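Local coordinates for receptor-type tyrosine-protein phosphatase C (Rattus norvegicus, PDB 5FN8) that dephosphorylates phosphotyrosine in proteins and is probably required for T-cell activation through the antigen receptor, this piece being two fibronectin type III domains of its extracellular region, at residues G99-K105 against V116-Y122. Numbering follows the deposited sequence.
Sequences GKVNGMK and VTCNSPY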
loop_
_atom_site.group_PDB
_atom_site.type_symbol
_atom_site.label_atom_id
_atom_site.label_comp_id
_atom_site.label_asym_id
_atom_site.label_seq_id
_atom_site.Cartn_x
_atom_site.Cartn_y
_atom_site.Cartn_z
ATOM N N GLY B 99 6.558 -4.288 8.785
ATOM C CA GLY B 99 7.071 -5.527 8.229
ATOM C C GLY B 99 8.588 -5.536 8.250
ATOM O O GLY B 99 9.218 -4.652 8.831
ATOM N N LYS B 100 9.184 -6.547 7.626
ATOM C CA LYS B 100 10.629 -6.687 7.534
ATOM C C LYS B 100 11.153 -5.876 6.363
ATOM O O LYS B 100 10.441 -5.626 5.421
ATOM C CB LYS B 100 11.027 -8.155 7.396
ATOM C CG LYS B 100 10.628 -9.043 8.563
ATOM C CD LYS B 100 10.803 -10.519 8.214
ATOM C CE LYS B 100 12.246 -10.955 8.167
ATOM N NZ LYS B 100 12.416 -12.281 7.509
ATOM N N VAL B 101 12.399 -5.468 6.426
ATOM C CA VAL B 101 13.050 -4.706 5.373
ATOM C C VAL B 101 13.227 -5.610 4.136
ATOM O O VAL B 101 13.318 -6.843 4.255
ATOM C CB VAL B 101 14.400 -4.074 5.864
ATOM C CG1 VAL B 101 14.174 -3.096 7.018
ATOM C CG2 VAL B 101 15.475 -5.135 6.206
ATOM N N ASN B 102 13.295 -4.996 2.961
ATOM C CA ASN B 102 13.458 -5.743 1.718
ATOM C C ASN B 102 14.825 -5.523 1.125
ATOM O O ASN B 102 15.348 -4.416 1.182
ATOM C CB ASN B 102 12.341 -5.364 0.701
ATOM C CG ASN B 102 10.969 -5.829 1.130
ATOM O OD1 ASN B 102 10.691 -7.045 1.213
ATOM N ND2 ASN B 102 10.104 -4.871 1.472
ATOM N N GLY B 103 15.367 -6.577 0.541
ATOM C CA GLY B 103 16.637 -6.567 -0.174
ATOM C C GLY B 103 17.852 -6.266 0.664
ATOM O O GLY B 103 18.704 -5.467 0.248
ATOM N N MET B 104 17.942 -6.917 1.845
ATOM C CA MET B 104 19.073 -6.708 2.746
ATOM C C MET B 104 20.331 -7.332 2.168
ATOM O O MET B 104 20.387 -8.555 1.945
ATOM C CB MET B 104 18.776 -7.225 4.153
ATOM C CG MET B 104 19.760 -6.725 5.186
ATOM S SD MET B 104 19.541 -7.646 6.702
ATOM C CE MET B 104 21.193 -7.494 7.438
ATOM N N LYS B 105 21.318 -6.475 1.881
ATOM C CA LYS B 105 22.598 -6.895 1.323
ATOM C C LYS B 105 23.753 -6.565 2.251
ATOM O O LYS B 105 23.930 -5.417 2.666
ATOM C CB LYS B 105 22.832 -6.276 -0.056
ATOM C CG LYS B 105 23.317 -7.282 -1.087
ATOM C CD LYS B 105 22.529 -7.119 -2.361
ATOM C CE LYS B 105 23.257 -6.316 -3.414
ATOM N NZ LYS B 105 22.402 -5.245 -4.015
ATOM N N VAL B 116 26.154 -2.504 4.953
ATOM C CA VAL B 116 24.823 -3.095 5.067
ATOM C C VAL B 116 23.795 -2.154 4.403
ATOM O O VAL B 116 23.783 -0.963 4.684
ATOM C CB VAL B 116 24.431 -3.499 6.528
ATOM C CG1 VAL B 116 23.075 -4.227 6.556
ATOM C CG2 VAL B 116 25.508 -4.359 7.185
ATOM N N THR B 117 22.977 -2.689 3.488
ATOM C CA THR B 117 21.961 -1.929 2.744
ATOM C C THR B 117 20.674 -2.705 2.691
ATOM O O THR B 117 20.678 -3.935 2.714
ATOM C CB THR B 117 22.416 -1.586 1.311
ATOM O OG1 THR B 117 22.783 -2.793 0.640
ATOM C CG2 THR B 117 23.566 -0.579 1.271
ATOM N N CYS B 118 19.573 -1.990 2.635
ATOM C CA CYS B 118 18.257 -2.589 2.539
ATOM C C CYS B 118 17.296 -1.544 2.033
ATOM O O CYS B 118 17.640 -0.357 1.937
ATOM C CB CYS B 118 17.800 -3.182 3.877
ATOM S SG CYS B 118 17.119 -1.968 5.048
ATOM N N ASN B 119 16.082 -1.985 1.719
ATOM C CA ASN B 119 15.028 -1.092 1.290
ATOM C C ASN B 119 13.889 -1.219 2.270
ATOM O O ASN B 119 13.775 -2.220 2.982
ATOM C CB ASN B 119 14.574 -1.419 -0.134
ATOM C CG ASN B 119 15.680 -1.375 -1.156
ATOM O OD1 ASN B 119 16.000 -2.382 -1.793
ATOM N ND2 ASN B 119 16.298 -0.213 -1.324
ATOM N N SER B 120 13.052 -0.205 2.296
ATOM C CA SER B 120 11.877 -0.080 3.140
ATOM C C SER B 120 10.971 -1.322 3.145
ATOM O O SER B 120 10.858 -1.980 2.106
ATOM C CB SER B 120 11.068 1.124 2.668
ATOM O OG SER B 120 9.885 1.319 3.424
ATOM N N PRO B 121 10.262 -1.639 4.267
ATOM C CA PRO B 121 9.258 -2.712 4.211
ATOM C C PRO B 121 8.038 -2.181 3.409
ATOM O O PRO B 121 7.918 -0.971 3.157
ATOM C CB PRO B 121 8.863 -2.890 5.689
ATOM C CG PRO B 121 9.850 -2.091 6.468
ATOM C CD PRO B 121 10.230 -0.987 5.588
ATOM N N TYR B 122 7.116 -3.065 3.034
ATOM C CA TYR B 122 5.933 -2.611 2.291
ATOM C C TYR B 122 4.900 -1.990 3.239
ATOM O O TYR B 122 4.372 -0.905 2.962
ATOM C CB TYR B 122 5.358 -3.758 1.448
ATOM C CG TYR B 122 6.261 -4.178 0.310
ATOM C CD1 TYR B 122 6.340 -3.422 -0.856
ATOM C CD2 TYR B 122 6.984 -5.362 0.369
ATOM C CE1 TYR B 122 7.135 -3.827 -1.927
ATOM C CE2 TYR B 122 7.732 -5.811 -0.720
ATOM C CZ TYR B 122 7.842 -5.018 -1.848
ATOM O OH TYR B 122 8.630 -5.439 -2.891
HETATM O O HOH W 1 8.288 -5.848 3.571
#
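Two antiparallel hydrogen-bonded pairs tie 99-105 to 116-122. At Asn102-Asn119, Asn102 N to Asn119 O is 2.8 Å and Asn119 N to Asn102 O is 2.6 Å; at Lys105-Thr117, Lys105 N to Thr117 O is 2.7 Å and Thr117 N to Lys105 O is 3.0 Å. Between them the register slips by one residue, a beta bulge, where Gly103 takes a positive phi and the chain turns a corner. The Asn102 amide adds a side-chain bond, ND2 to Ser120 O at 3.1 Å, and a water joins that ND2 to Lys100 O and Tyr122 N. Packing follows on the buried side: Val101 CB lies 3.5 Å from Cys118 SG, and Met104 CE 3.9 Å from Val116 CG1. This is the first hairpin of the second fibronectin type III domain here, 104-108 with 114-119. The disulfide Cys118-Cys150 ties it to the residue just ahead of strand 151-154, its neighbour in the sheet, while Met104 and Val116 rest on Phe165 of strand 162-170 in the facing sheet of the sandwich.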